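PDB 1FNN: CELL division control protein 6 from Pyrobaculum aerophilum, which binds ADP and magnesium through its AAA+ ATPase module and is probably involved in regulating the initiation of DNA replication. Local coordinates for residues G209-E212 against G213-S216. Sequence-based numbering, arbitrary orientation.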
loop_
_atom_site.group_PDB
_atom_site.type_symbol
_atom_site.label_atom_id
_atom_site.label_comp_id
_atom_site.label_asym_id
_atom_site.label_seq_id
_atom_site.Cartn_x
_atom_site.Cartn_y
_atom_site.Cartn_z
ATOM N N GLY A 209 -0.967 -12.520 -13.655
ATOM C CA GLY A 209 -2.145 -13.147 -13.075
ATOM C C GLY A 209 -3.400 -13.156 -13.927
ATOM O O GLY A 209 -4.385 -13.835 -13.523
ATOM N N LEU A 210 -3.495 -12.319 -14.943
ATOM C CA LEU A 210 -4.738 -12.208 -15.707
ATOM C C LEU A 210 -4.576 -12.708 -17.127
ATOM O O LEU A 210 -3.451 -12.641 -17.627
ATOM C CB LEU A 210 -5.201 -10.704 -15.829
ATOM C CG LEU A 210 -5.393 -10.062 -14.442
ATOM C CD1 LEU A 210 -5.813 -8.574 -14.562
ATOM C CD2 LEU A 210 -6.414 -10.841 -13.637
ATOM N N ALA A 211 -5.695 -13.022 -17.812
ATOM C CA ALA A 211 -5.458 -13.430 -19.227
ATOM C C ALA A 211 -4.987 -12.298 -20.122
ATOM O O ALA A 211 -5.378 -11.122 -20.048
ATOM C CB ALA A 211 -6.689 -14.081 -19.824
ATOM N N GLU A 212 -4.175 -12.667 -21.126
ATOM C CA GLU A 212 -3.699 -11.724 -22.123
ATOM C C GLU A 212 -4.904 -11.169 -22.900
ATOM O O GLU A 212 -5.931 -11.844 -23.052
ATOM C CB GLU A 212 -2.710 -12.402 -23.063
ATOM C CG GLU A 212 -1.620 -11.498 -23.601
ATOM C CD GLU A 212 -0.369 -12.237 -24.032
ATOM O OE1 GLU A 212 -0.406 -13.487 -24.127
ATOM O OE2 GLU A 212 0.666 -11.575 -24.279
ATOM N N GLY A 213 -4.934 -9.839 -23.006
ATOM C CA GLY A 213 -6.015 -9.097 -23.588
ATOM C C GLY A 213 -7.222 -8.825 -22.725
ATOM O O GLY A 213 -8.162 -8.172 -23.207
ATOM N N SER A 214 -7.248 -9.220 -21.454
ATOM C CA SER A 214 -8.406 -9.010 -20.618
ATOM C C SER A 214 -8.380 -7.651 -19.902
ATOM O O SER A 214 -9.262 -7.395 -19.087
ATOM C CB SER A 214 -8.549 -10.184 -19.636
ATOM O OG SER A 214 -7.446 -10.204 -18.733
ATOM N N TYR A 215 -7.304 -6.898 -20.022
ATOM C CA TYR A 215 -7.149 -5.666 -19.271
ATOM C C TYR A 215 -6.482 -4.700 -20.217
ATOM O O TYR A 215 -5.668 -5.104 -21.053
ATOM C CB TYR A 215 -6.373 -5.811 -17.929
ATOM C CG TYR A 215 -5.011 -6.383 -18.276
ATOM C CD1 TYR A 215 -3.956 -5.539 -18.561
ATOM C CD2 TYR A 215 -4.844 -7.774 -18.318
ATOM C CE1 TYR A 215 -2.726 -6.054 -18.888
ATOM C CE2 TYR A 215 -3.593 -8.287 -18.646
ATOM C CZ TYR A 215 -2.562 -7.431 -18.925
ATOM O OH TYR A 215 -1.324 -7.923 -19.248
ATOM N N SER A 216 -6.782 -3.400 -20.121
ATOM C CA SER A 216 -6.050 -2.479 -21.009
ATOM C C SER A 216 -5.187 -1.572 -20.162
ATOM O O SER A 216 -5.370 -1.489 -18.953
ATOM C CB SER A 216 -7.047 -1.601 -21.799
ATOM O OG SER A 216 -7.828 -0.913 -20.802
#
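Ser214 and Ala211 close a type II beta turn, in which Ala211 O accepts two hydrogen bonds from Ser214, one from the backbone N and one from the side chain. The evidence on the backbone is the Ser214 N to Ala211 O distance of 3.0 Å with an N-H...O angle of 157°; this donor sits above the carbonyl plane, 39° out of it. At the third position of the turn Gly213 has a positive phi, which suits glycine; a CB here would come too close to Glu212 O.

Traced outward, the Ser214 side chain starts with CB 3.3 Å from Ala211 O. The chi1 of 65° then sets OG between the backbone N and the carbonyl carbon of its own residue and turns it back toward Ala211 O. There OG donates to Ala211 O at 2.6 Å, in the carbonyl plane and on a lone pair, and the same OG lies 3.7 Å from Leu210 CB. Replacing this serine by an alanine would probably leave Ala211 O with the turn amide as its one donor within the turn and open a small gap beside Leu210 CB.

The Tyr215 ring meets the same oxygen obliquely, CE2 lying 3.6 Å from Ala211 O, and its CD2 lies 3.9 Å from Leu210 CB. Beyond the turn, Leu210 packs on Leu247 and Ala251 of helix 240-256, Tyr215 rests on Ala206 and Lys207 of helix 195-209, and Ala211 shares a backbone hydrogen bond with Ile3 near the N-terminus.

The turn thus links helices 195-209 and 217-227 of the AAA+ lid; Ser216 is the N-cap of the second, its OG hydrogen-bonded to Ile219 N. The hydroxyl of the buried Ser214 spends its proton on Ala211 O in the carbonyl plane, while the amide comes from above that plane, so the two donors share the oxygen from different directions, the side-chain bond reinforcing the backbone one.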